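Local coordinates for protein thiosulfate sulfurtransferase (Pseudomonas aeruginosa, PDB 1YT8) that probably transfers sulfur from thiosulfate to cyanide, as a rhodanese built from several rhodanese-like domains in one chain, at residues 66-69 against 75-78; 225-230 against 499-504; 265-268 against 274-277; 301-306 against 315-320; 337-342 against 347-352. All blocks are in the same frame, centred on the assembly; numbering follows the deposited sequence.

Five contacts illustrate how one fold, a parallel alpha/beta sheet flanked by helices, is held together with different chemistry at different depths. Interactions 1 and 5 are the buried ones, each joining a helix to a strand of a beta-alpha-beta unit mainly through apolar side chains, with one backbone hydrogen bond in interaction 5. Interactions 3, 4 and 5 reach the same sheet, and strands 265-267 and 348-352 are neighbours in it, so interactions 3 and 5 touch. Interaction 3 lies at the surface and rests on a methyl over an indole; interaction 4, partly buried, adds water bridges. In interaction 2, also at the surface, an arginine side chain bonds directly to backbone carbonyls, across 268 intervening residues.

Interaction 1 of 5, residues 66-69 against 75-78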
# COMPACT_ATOMS: atom_id res chain seq x y z
N ILE A 66 -4.69 -19.97 3.26
CA ILE A 66 -4.90 -18.72 3.97
C ILE A 66 -5.00 -18.96 5.47
O ILE A 66 -5.73 -19.84 5.92
CB ILE A 66 -6.22 -18.04 3.53
CG1 ILE A 66 -6.19 -17.74 2.03
CG2 ILE A 66 -6.44 -16.75 4.32
CD1 ILE A 66 -7.53 -17.29 1.49
N THR A 67 -4.25 -18.17 6.23
CA THR A 67 -4.27 -18.27 7.69
C THR A 67 -4.58 -16.87 8.24
O THR A 67 -3.79 -15.94 8.08
CB THR A 67 -2.91 -18.75 8.25
OG1 THR A 67 -2.59 -20.04 7.71
CG2 THR A 67 -2.96 -18.84 9.77
N VAL A 68 -5.74 -16.74 8.88
CA VAL A 68 -6.15 -15.45 9.45
C VAL A 68 -5.89 -15.40 10.95
O VAL A 68 -5.81 -16.44 11.61
CB VAL A 68 -7.66 -15.18 9.20
CG1 VAL A 68 -7.95 -15.09 7.71
CG2 VAL A 68 -8.50 -16.28 9.83
N TYR A 69 -5.75 -14.20 11.49
CA TYR A 69 -5.51 -14.06 12.92
C TYR A 69 -5.84 -12.66 13.43
O TYR A 69 -5.97 -11.71 12.66
CB TYR A 69 -4.04 -14.38 13.25
CG TYR A 69 -3.07 -13.24 12.96
CD1 TYR A 69 -2.78 -12.27 13.92
CD2 TYR A 69 -2.47 -13.11 11.71
CE1 TYR A 69 -1.93 -11.20 13.65
CE2 TYR A 69 -1.61 -12.04 11.41
CZ TYR A 69 -1.35 -11.09 12.39
OH TYR A 69 -0.52 -10.01 12.10
N LEU A 75 -12.43 -11.61 15.74
CA LEU A 75 -12.54 -11.21 14.34
C LEU A 75 -12.11 -12.34 13.40
O LEU A 75 -12.71 -12.55 12.35
CB LEU A 75 -11.66 -9.98 14.07
CG LEU A 75 -11.96 -8.66 14.79
CD1 LEU A 75 -10.90 -7.63 14.43
CD2 LEU A 75 -13.34 -8.16 14.40
N ALA A 76 -11.07 -13.07 13.80
CA ALA A 76 -10.55 -14.16 12.97
C ALA A 76 -11.58 -15.22 12.58
O ALA A 76 -11.72 -15.55 11.40
CB ALA A 76 -9.36 -14.81 13.67
N PRO A 77 -12.32 -15.77 13.55
CA PRO A 77 -13.31 -16.78 13.18
C PRO A 77 -14.37 -16.28 12.19
O PRO A 77 -14.82 -17.04 11.33
CB PRO A 77 -13.90 -17.21 14.53
CG PRO A 77 -13.65 -16.02 15.42
CD PRO A 77 -12.27 -15.59 15.01
N VAL A 78 -14.75 -15.01 12.30
CA VAL A 78 -15.74 -14.43 11.39
C VAL A 78 -15.12 -14.31 10.00
O VAL A 78 -15.75 -14.62 8.99
CB VAL A 78 -16.19 -13.03 11.88
CG1 VAL A 78 -17.14 -12.39 10.86
CG2 VAL A 78 -16.89 -13.16 13.23
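Val-68 and Tyr-69, at the end of strand 66-69, meet Ala-76, in the first turn of the helix that follows, and one methyl on each side, together with backbone, makes up the contact. Val-68 sends out its CG2 methyl, which reaches Ala-76 O at 3.7 Å and Ala-76 CB at 4.2 Å. With chi1 at -62° this branch stands between its own backbone N and carbonyl carbon, while CG1 takes the roomier place beside the N. Ala-76 answers with its one methyl: CB points at the strand and lies 4.0 Å from Tyr-69 CA, so here the helix packs on the backbone itself. The Tyr-69 side chain leaves on the side away from the helix, where OH makes a weak hydrogen bond to Asp-28 OD2.

The turn between the two segments is tied by Asp-70, whose OD2 accepts from Ala-76 N and, weakly, from Leu-75 N. Asp-70 directly follows its strand, as Cys-193 of the sulfite pocket does in the second rhodanese-like domain. The contact joins the first strand and the helix of the beta-alpha-beta unit 66-69, 75-85, 91-94. Strand 66-69 runs between strands 25-28 and 91-94 in a parallel sheet; Val-68 and Ala-76 both lean on Leu-93, and Leu-83, farther along helix 75-85, rests on Val-68.

Interaction 2 of 5, residues 225-230 against 499-504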
# COMPACT_ATOMS: atom_id res chain seq x y z
N TRP A 225 15.11 16.77 7.92
CA TRP A 225 15.18 18.19 7.58
C TRP A 225 14.54 19.00 8.72
O TRP A 225 15.09 20.00 9.17
CB TRP A 225 14.43 18.44 6.26
CG TRP A 225 14.81 19.72 5.57
CD1 TRP A 225 14.13 20.91 5.61
CD2 TRP A 225 15.95 19.93 4.73
NE1 TRP A 225 14.79 21.85 4.85
CE2 TRP A 225 15.90 21.28 4.29
CE3 TRP A 225 17.01 19.12 4.30
CZ2 TRP A 225 16.88 21.83 3.45
CZ3 TRP A 225 17.98 19.67 3.46
CH2 TRP A 225 17.90 21.01 3.05
N THR A 226 13.39 18.53 9.20
CA THR A 226 12.69 19.20 10.29
C THR A 226 13.49 19.08 11.58
O THR A 226 13.66 20.06 12.31
CB THR A 226 11.30 18.57 10.51
OG1 THR A 226 10.51 18.77 9.33
CG2 THR A 226 10.60 19.21 11.70
N LEU A 227 14.00 17.88 11.87
CA LEU A 227 14.78 17.67 13.08
C LEU A 227 16.04 18.53 13.09
O LEU A 227 16.55 18.89 14.15
CB LEU A 227 15.16 16.19 13.22
CG LEU A 227 14.01 15.20 13.39
CD1 LEU A 227 14.56 13.78 13.44
CD2 LEU A 227 13.23 15.53 14.66
N ALA A 228 16.54 18.86 11.90
CA ALA A 228 17.73 19.69 11.78
C ALA A 228 17.36 21.17 11.93
O ALA A 228 18.23 22.04 11.94
CB ALA A 228 18.39 19.46 10.42
N GLY A 229 16.06 21.43 12.06
CA GLY A 229 15.58 22.79 12.23
C GLY A 229 15.55 23.58 10.93
O GLY A 229 15.53 24.81 10.94
N GLN A 230 15.55 22.87 9.81
CA GLN A 230 15.53 23.52 8.51
C GLN A 230 14.10 23.67 7.99
O GLN A 230 13.18 23.08 8.55
CB GLN A 230 16.43 22.73 7.56
CG GLN A 230 17.88 22.87 8.00
CD GLN A 230 18.81 21.85 7.40
OE1 GLN A 230 18.46 21.12 6.47
NE2 GLN A 230 20.02 21.78 7.94
N ASN A 499 3.23 15.56 12.96
CA ASN A 499 3.67 14.51 13.87
C ASN A 499 4.71 15.10 14.82
O ASN A 499 5.61 15.82 14.38
CB ASN A 499 4.31 13.36 13.08
CG ASN A 499 3.32 12.62 12.21
OD1 ASN A 499 2.44 11.91 12.70
ND2 ASN A 499 3.46 12.78 10.90
N PRO A 500 4.59 14.82 16.12
CA PRO A 500 5.58 15.38 17.05
C PRO A 500 6.99 14.86 16.76
O PRO A 500 7.17 13.73 16.31
CB PRO A 500 5.05 14.95 18.42
CG PRO A 500 4.32 13.68 18.12
CD PRO A 500 3.60 14.00 16.84
N ARG A 501 7.99 15.70 17.02
CA ARG A 501 9.38 15.36 16.78
C ARG A 501 9.74 14.02 17.43
O ARG A 501 10.53 13.25 16.87
CB ARG A 501 10.30 16.46 17.33
CG ARG A 501 10.13 17.81 16.63
CD ARG A 501 10.86 18.92 17.38
NE ARG A 501 12.31 18.71 17.44
CZ ARG A 501 13.16 19.08 16.49
NH1 ARG A 501 12.72 19.68 15.39
NH2 ARG A 501 14.46 18.84 16.63
N GLU A 502 9.17 13.75 18.59
CA GLU A 502 9.44 12.50 19.30
C GLU A 502 8.99 11.29 18.49
O GLU A 502 9.68 10.27 18.45
CB GLU A 502 8.73 12.49 20.66
CG GLU A 502 9.14 13.61 21.61
CD GLU A 502 8.63 14.98 21.17
OE1 GLU A 502 7.41 15.12 20.95
OE2 GLU A 502 9.45 15.92 21.06
N ALA A 503 7.84 11.40 17.85
CA ALA A 503 7.31 10.31 17.04
C ALA A 503 8.16 10.12 15.78
O ALA A 503 8.40 9.00 15.34
CB ALA A 503 5.87 10.60 16.65
N MSE A 504 8.62 11.23 15.20
CA MSE A 504 9.44 11.15 14.00
C MSE A 504 10.81 10.56 14.28
O MSE A 504 11.30 9.73 13.52
CB MSE A 504 9.56 12.54 13.35
CG MSE A 504 8.23 13.08 12.85
SE MSE A 504 8.43 14.72 11.82
CE MSE A 504 7.21 14.31 10.37
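A Schellman motif closes helix 221-227, and Arg-501 docks on exactly this helix end by way of Thr-226 and Leu-227. The motif is complete: Gly-229 has positive phi, Gln-230 N bonds back to Trp-225 O, and Gly-229 N bonds to Thr-226 O at 2.8 Å. Arg-501 is the first residue of helix 501-512, directly after Pro-500 at the N-cap, and its long side chain reaches across from one helix to the other. Its guanidinium holds two consecutive carbonyls. Arg-501 NH1 donates to Thr-226 O at 3.2 Å, with an N-H...O angle of 143°, from well above the carbonyl plane. The bond from Arg-501 NH2 to Leu-227 O has the same length, 3.2 Å, but is straighter at 158° and lies closer to its carbonyl plane. Bends at chi3 (63°) and at the NE bond turn the flat group toward the pair of oxygens.

Leu-227 supplies the apolar half. Its CD2 methyl sits over the centre of one guanidinium face, 4.0 Å from Arg-501 CZ, as the two side chains slide past each other in opposite directions; Gln-505 and Leu-508 of helix 501-512 also touch this leucine.

Thr-226 O thus serves two donors, Gly-229 N and Arg-501 NH1, which approach from opposite faces of its plane. A positive group placed at the carbonyl end of a helix should be electrostatically favourable, although Arg-501 is exposed and also touches a crystal neighbour, which may influence its pose.

Interaction 3 of 5, residues 265-268 against 274-277; sequences ERLD and QWQD
Leu-267 presses on the indole of Trp-275, and this is the tight half of a contact whose other half is only an edge approach. The CD1 methyl of Leu-267 stands 3.5 Å from the centroid of the six-membered ring and just 13° off its normal, a CH-pi contact over the face. Leu-267 CD1 is nearest Trp-275 CE3, also at 3.5 Å; Leu-267 CD2 is 4.1 Å from Trp-275 CE2.

On the side nearer solvent the packing changes character. Glu-265 extends its chain beyond CG and brings OE1 to 3.6 Å from Trp-275 CZ2, in the plane of the ring, with carboxylate and indole planes 81° apart. An oxygen placed at the weakly positive C-H edge is electrostatically reasonable, but the stronger polar tie of this carboxylate is OE2 to Gln-348 NE2.

Asp-268, at the N-cap of helix 269-277, accepts from Gly-271 N through OD1. The strand is outermost in its parallel sheet and pairs with strand 348-352. Ala-350 and Val-326, of the next two strands, also touch the tryptophan, and Arg-324 makes a cation-pi contact with the ring.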
# COMPACT_ATOMS: atom_id res chain seq x y z
N GLU A 265 13.26 -12.86 -14.27
CA GLU A 265 12.92 -13.71 -15.41
C GLU A 265 12.30 -12.88 -16.53
O GLU A 265 11.87 -11.75 -16.32
CB GLU A 265 11.94 -14.80 -14.96
CG GLU A 265 12.54 -15.80 -13.99
CD GLU A 265 11.55 -16.88 -13.58
OE1 GLU A 265 10.93 -17.50 -14.48
OE2 GLU A 265 11.39 -17.12 -12.36
N ARG A 266 12.28 -13.45 -17.74
CA ARG A 266 11.71 -12.77 -18.90
C ARG A 266 10.50 -13.57 -19.38
O ARG A 266 10.45 -14.79 -19.24
CB ARG A 266 12.73 -12.68 -20.04
CG ARG A 266 14.16 -12.34 -19.64
CD ARG A 266 14.26 -11.06 -18.82
NE ARG A 266 13.67 -9.90 -19.49
CZ ARG A 266 13.63 -8.68 -18.96
NH1 ARG A 266 14.15 -8.46 -17.76
NH2 ARG A 266 13.08 -7.67 -19.62
N LEU A 267 9.53 -12.87 -19.97
CA LEU A 267 8.32 -13.51 -20.50
C LEU A 267 7.75 -12.70 -21.64
O LEU A 267 7.94 -11.49 -21.72
CB LEU A 267 7.22 -13.60 -19.43
CG LEU A 267 7.31 -14.54 -18.23
CD1 LEU A 267 6.04 -14.36 -17.41
CD2 LEU A 267 7.45 -15.98 -18.68
N ASP A 268 7.04 -13.38 -22.54
CA ASP A 268 6.36 -12.71 -23.64
C ASP A 268 4.89 -12.99 -23.37
O ASP A 268 4.57 -13.76 -22.47
CB ASP A 268 6.78 -13.24 -25.02
CG ASP A 268 6.76 -14.76 -25.11
OD1 ASP A 268 5.98 -15.41 -24.39
OD2 ASP A 268 7.53 -15.30 -25.94
N GLN A 274 0.58 -18.66 -20.25
CA GLN A 274 0.90 -19.96 -19.69
C GLN A 274 0.89 -19.92 -18.16
O GLN A 274 0.31 -20.78 -17.51
CB GLN A 274 2.28 -20.42 -20.18
CG GLN A 274 2.77 -21.72 -19.55
CD GLN A 274 1.75 -22.84 -19.65
OE1 GLN A 274 1.20 -23.10 -20.72
NE2 GLN A 274 1.50 -23.51 -18.53
N TRP A 275 1.55 -18.90 -17.60
CA TRP A 275 1.59 -18.76 -16.15
C TRP A 275 0.19 -18.64 -15.56
O TRP A 275 -0.12 -19.27 -14.55
CB TRP A 275 2.43 -17.53 -15.76
CG TRP A 275 3.89 -17.82 -15.62
CD1 TRP A 275 4.56 -18.93 -16.06
CD2 TRP A 275 4.88 -16.97 -15.03
NE1 TRP A 275 5.90 -18.83 -15.76
CE2 TRP A 275 6.12 -17.64 -15.13
CE3 TRP A 275 4.84 -15.71 -14.41
CZ2 TRP A 275 7.32 -17.08 -14.64
CZ3 TRP A 275 6.03 -15.16 -13.93
CH2 TRP A 275 7.25 -15.85 -14.05
N GLN A 276 -0.65 -17.85 -16.21
CA GLN A 276 -2.01 -17.65 -15.75
C GLN A 276 -2.83 -18.93 -15.90
O GLN A 276 -3.87 -19.09 -15.27
CB GLN A 276 -2.67 -16.51 -16.53
CG GLN A 276 -1.91 -15.19 -16.45
CD GLN A 276 -2.45 -14.14 -17.40
OE1 GLN A 276 -2.63 -14.40 -18.59
NE2 GLN A 276 -2.70 -12.94 -16.87
N ASP A 277 -2.34 -19.85 -16.74
CA ASP A 277 -3.03 -21.11 -16.97
C ASP A 277 -2.64 -22.15 -15.91
O ASP A 277 -3.29 -23.19 -15.80
CB ASP A 277 -2.69 -21.65 -18.36
CG ASP A 277 -3.52 -22.86 -18.75
OD1 ASP A 277 -4.77 -22.75 -18.78
OD2 ASP A 277 -2.94 -23.93 -19.01

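Interaction 4 of 5, residues 301-306 against 315-320; sequences GSRSTP and DHVASV
Thr-305 and Val-317 bring the two backbones closest, with CA atoms 8.1 Å apart, where the short strand 303-304 and the weakly bonded helical turn near 315-317 lie against each other, joined in sequence through helix 307-312. This is the edge-strand region of a rhodanese-like alpha/beta domain; the intervening helix carries Gln-312, one of the residues around the bound sulfite ion.

Val-317 makes the apolar contacts. Both its methyls face the strand, and its CG2 lies 3.9 Å from Thr-305 CG2, two branched side chains meeting methyl to methyl at a slant. The same CG2 also stands over the centre of one face of the Arg-303 guanidinium, 4.2 Å from CZ. Arg-303 gets there at full stretch: CG is anti to the backbone N (chi1 175°) and the chain remains extended as far as NE, so it slides along Val-317 in the opposite sense and brings its guanidinium over the valine, near the carbonyls of the turn.

Those carbonyls are met through water. Arg-303 NH1 donates to water 1 at 2.7 Å, which in turn donates to Val-317 O at 3.0 Å. The turn itself is tied by Ser-319 OG, which donates to Asp-315 O at 2.7 Å; Arg-58 binds both oxygens and so links the turn to helix 51-58. Trp-366 touches the arginine as well. A second bridge completes the set: water 2, lying in the guanidinium plane at its edge, accepts from Arg-303 NH2 at 3.1 Å and gives a hydrogen to His-316 O at 2.7 Å.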
# COMPACT_ATOMS: atom_id res chain seq x y z
N GLY A 301 -6.42 -7.04 -17.51
CA GLY A 301 -6.06 -7.87 -16.38
C GLY A 301 -4.96 -7.32 -15.50
O GLY A 301 -4.67 -7.88 -14.44
N SER A 302 -4.32 -6.23 -15.93
CA SER A 302 -3.24 -5.65 -15.15
C SER A 302 -3.77 -4.62 -14.15
O SER A 302 -4.80 -3.98 -14.38
CB SER A 302 -2.19 -5.01 -16.06
OG SER A 302 -2.70 -3.89 -16.77
N ARG A 303 -3.06 -4.49 -13.03
CA ARG A 303 -3.42 -3.55 -11.98
C ARG A 303 -2.39 -2.43 -11.98
O ARG A 303 -1.23 -2.65 -12.30
CB ARG A 303 -3.42 -4.26 -10.62
CG ARG A 303 -3.67 -3.34 -9.43
CD ARG A 303 -3.69 -4.09 -8.10
NE ARG A 303 -3.98 -3.19 -6.99
CZ ARG A 303 -4.24 -3.57 -5.74
NH1 ARG A 303 -4.24 -4.85 -5.40
NH2 ARG A 303 -4.50 -2.65 -4.82
N SER A 304 -2.82 -1.22 -11.63
CA SER A 304 -1.90 -0.09 -11.60
C SER A 304 -1.15 -0.04 -10.28
O SER A 304 -1.75 0.17 -9.22
CB SER A 304 -2.65 1.23 -11.79
OG SER A 304 -1.76 2.33 -11.73
N THR A 305 0.16 -0.25 -10.34
CA THR A 305 0.99 -0.21 -9.14
C THR A 305 2.31 0.49 -9.49
O THR A 305 3.32 -0.17 -9.74
CB THR A 305 1.28 -1.63 -8.58
OG1 THR A 305 2.09 -2.37 -9.51
CG2 THR A 305 -0.01 -2.39 -8.34
N PRO A 306 2.31 1.83 -9.53
CA PRO A 306 3.53 2.58 -9.85
C PRO A 306 4.73 1.93 -9.17
O PRO A 306 4.68 1.63 -7.98
CB PRO A 306 3.22 3.97 -9.32
CG PRO A 306 1.75 4.10 -9.62
CD PRO A 306 1.20 2.75 -9.19
N ASP A 315 3.34 -5.55 0.16
CA ASP A 315 2.32 -6.37 0.82
C ASP A 315 0.87 -5.92 0.60
O ASP A 315 -0.06 -6.68 0.88
CB ASP A 315 2.62 -6.46 2.32
CG ASP A 315 2.65 -5.10 2.98
OD1 ASP A 315 3.55 -4.30 2.65
OD2 ASP A 315 1.78 -4.85 3.84
N HIS A 316 0.66 -4.70 0.11
CA HIS A 316 -0.69 -4.21 -0.14
C HIS A 316 -1.24 -4.82 -1.43
O HIS A 316 -2.45 -4.86 -1.63
CB HIS A 316 -0.71 -2.68 -0.30
CG HIS A 316 -0.52 -1.93 0.99
ND1 HIS A 316 -0.75 -0.58 1.09
CD2 HIS A 316 -0.12 -2.34 2.22
CE1 HIS A 316 -0.49 -0.18 2.33
NE2 HIS A 316 -0.11 -1.23 3.03
N VAL A 317 -0.34 -5.28 -2.29
CA VAL A 317 -0.71 -5.86 -3.58
C VAL A 317 -0.41 -7.35 -3.65
O VAL A 317 -1.30 -8.17 -3.89
CB VAL A 317 0.06 -5.14 -4.72
CG1 VAL A 317 -0.36 -5.69 -6.07
CG2 VAL A 317 -0.21 -3.63 -4.64
N ALA A 318 0.86 -7.71 -3.45
CA ALA A 318 1.28 -9.10 -3.47
C ALA A 318 1.27 -9.61 -2.04
O ALA A 318 2.31 -9.74 -1.40
CB ALA A 318 2.68 -9.22 -4.07
N SER A 319 0.07 -9.90 -1.54
CA SER A 319 -0.12 -10.36 -0.18
C SER A 319 0.17 -11.85 0.01
O SER A 319 0.33 -12.32 1.13
CB SER A 319 -1.55 -10.04 0.27
OG SER A 319 -1.78 -8.64 0.15
N VAL A 320 0.24 -12.58 -1.10
CA VAL A 320 0.54 -14.01 -1.04
C VAL A 320 2.05 -14.15 -1.16
O VAL A 320 2.61 -14.02 -2.25
CB VAL A 320 -0.13 -14.78 -2.20
CG1 VAL A 320 0.31 -16.23 -2.18
CG2 VAL A 320 -1.65 -14.68 -2.08
O HOH W 1 -3.14 -7.24 -6.05
O HOH W 2 -4.62 -3.21 -1.76

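Interaction 5 of 5, residues 337-342 against 347-352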
# COMPACT_ATOMS: atom_id res chain seq x y z
N MSE A 337 13.88 -2.16 -13.37
CA MSE A 337 14.40 -1.69 -12.09
C MSE A 337 13.55 -2.17 -10.92
O MSE A 337 14.08 -2.67 -9.93
CB MSE A 337 14.50 -0.16 -12.06
CG MSE A 337 15.62 0.44 -12.92
SE MSE A 337 17.38 -0.35 -12.71
CE MSE A 337 17.69 -0.02 -10.81
N SER A 338 12.23 -2.03 -11.03
CA SER A 338 11.34 -2.46 -9.96
C SER A 338 11.46 -3.96 -9.72
O SER A 338 11.46 -4.42 -8.57
CB SER A 338 9.88 -2.10 -10.31
OG SER A 338 9.71 -0.69 -10.38
N ALA A 339 11.56 -4.72 -10.81
CA ALA A 339 11.70 -6.17 -10.71
C ALA A 339 13.01 -6.55 -10.00
O ALA A 339 13.04 -7.48 -9.20
CB ALA A 339 11.66 -6.80 -12.10
N SER A 340 14.09 -5.82 -10.29
CA SER A 340 15.36 -6.13 -9.65
C SER A 340 15.24 -6.02 -8.13
O SER A 340 15.83 -6.82 -7.40
CB SER A 340 16.49 -5.22 -10.18
OG SER A 340 16.40 -3.90 -9.67
N TRP A 341 14.47 -5.05 -7.66
CA TRP A 341 14.28 -4.88 -6.22
C TRP A 341 13.39 -5.97 -5.64
O TRP A 341 13.67 -6.51 -4.57
CB TRP A 341 13.70 -3.48 -5.93
CG TRP A 341 14.71 -2.39 -6.14
CD1 TRP A 341 14.59 -1.30 -6.95
CD2 TRP A 341 16.02 -2.31 -5.56
NE1 TRP A 341 15.74 -0.54 -6.91
CE2 TRP A 341 16.63 -1.15 -6.06
CE3 TRP A 341 16.73 -3.12 -4.66
CZ2 TRP A 341 17.93 -0.76 -5.70
CZ3 TRP A 341 18.03 -2.74 -4.30
CH2 TRP A 341 18.61 -1.57 -4.81
N LEU A 342 12.31 -6.30 -6.34
CA LEU A 342 11.40 -7.35 -5.89
C LEU A 342 12.13 -8.70 -5.83
O LEU A 342 11.88 -9.53 -4.95
CB LEU A 342 10.18 -7.43 -6.83
CG LEU A 342 9.26 -6.20 -6.74
CD1 LEU A 342 8.34 -6.13 -7.95
CD2 LEU A 342 8.45 -6.28 -5.45
N TRP A 347 11.21 -12.26 -4.23
CA TRP A 347 10.07 -12.59 -5.09
C TRP A 347 10.46 -13.22 -6.41
O TRP A 347 11.52 -12.91 -6.98
CB TRP A 347 9.24 -11.34 -5.40
CG TRP A 347 8.54 -10.74 -4.23
CD1 TRP A 347 8.99 -9.73 -3.43
CD2 TRP A 347 7.27 -11.13 -3.71
NE1 TRP A 347 8.08 -9.47 -2.43
CE2 TRP A 347 7.01 -10.32 -2.58
CE3 TRP A 347 6.33 -12.10 -4.08
CZ2 TRP A 347 5.85 -10.44 -1.82
CZ3 TRP A 347 5.16 -12.22 -3.32
CH2 TRP A 347 4.94 -11.40 -2.20
N GLN A 348 9.62 -14.12 -6.91
CA GLN A 348 9.83 -14.70 -8.22
C GLN A 348 9.16 -13.64 -9.07
O GLN A 348 7.96 -13.40 -8.96
CB GLN A 348 9.11 -16.04 -8.38
CG GLN A 348 9.02 -16.49 -9.83
CD GLN A 348 8.60 -17.94 -9.98
OE1 GLN A 348 7.82 -18.46 -9.18
NE2 GLN A 348 9.10 -18.60 -11.02
N VAL A 349 9.95 -12.98 -9.92
CA VAL A 349 9.41 -11.91 -10.73
C VAL A 349 9.93 -11.93 -12.16
O VAL A 349 11.08 -12.29 -12.42
CB VAL A 349 9.74 -10.54 -10.08
CG1 VAL A 349 11.25 -10.40 -9.92
CG2 VAL A 349 9.18 -9.40 -10.93
N ALA A 350 9.06 -11.55 -13.08
CA ALA A 350 9.40 -11.51 -14.49
C ALA A 350 8.98 -10.17 -15.08
O ALA A 350 8.07 -9.52 -14.57
CB ALA A 350 8.70 -12.64 -15.23
N VAL A 351 9.65 -9.76 -16.15
CA VAL A 351 9.31 -8.53 -16.86
C VAL A 351 8.74 -8.99 -18.20
O VAL A 351 9.31 -9.88 -18.85
CB VAL A 351 10.56 -7.64 -17.09
CG1 VAL A 351 10.21 -6.50 -18.03
CG2 VAL A 351 11.05 -7.09 -15.75
N LEU A 352 7.63 -8.40 -18.61
CA LEU A 352 6.97 -8.77 -19.86
C LEU A 352 7.60 -8.07 -21.06
O LEU A 352 7.52 -6.85 -21.20
CB LEU A 352 5.48 -8.43 -19.76
CG LEU A 352 4.52 -9.05 -20.79
CD1 LEU A 352 4.75 -10.56 -20.87
CD2 LEU A 352 3.09 -8.74 -20.39
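Ala-339 meets two valines of the strand, and its single methyl is the centre of the first shell: CB lies 3.7 Å from Val-351 CG2 and 3.8 Å from Val-349 CG2. The other branch of Val-349, CG1, stands between the backbone N and the carbonyl carbon (chi1 57°) and touches Ala-339 O at 3.5 Å.

One turn later the contact becomes polar. Trp-347 N donates to Leu-342 O at 2.9 Å, and Leu-342 O also lies at the edge of the indole, in its plane, 3.3 Å from Trp-347 CD1. Leu-342 adds CD2, 4.0 Å from Trp-347 CD1, so the bond has an apolar flank.

Farther out, Leu-325 backs both Leu-342 and Trp-347, Arg-321 makes a cation-pi contact with the tryptophan, and Ala-318 touches it. With alanine facing the valines, the axes of the segments pass at 8.1 Å and run nearly antiparallel, at 170°; they are the helix and second strand of the beta-alpha-beta unit 324-328, 334-344, 348-352.

Strand 348-352 lies between strands 265-267 and 324-328 of the sheet. On the far side of the helix, Trp-341 reaches helix 197-208, bonding Ser-205 through NE1, while Met-337, a selenomethionine here, and Ser-340 pack against helix 245-262.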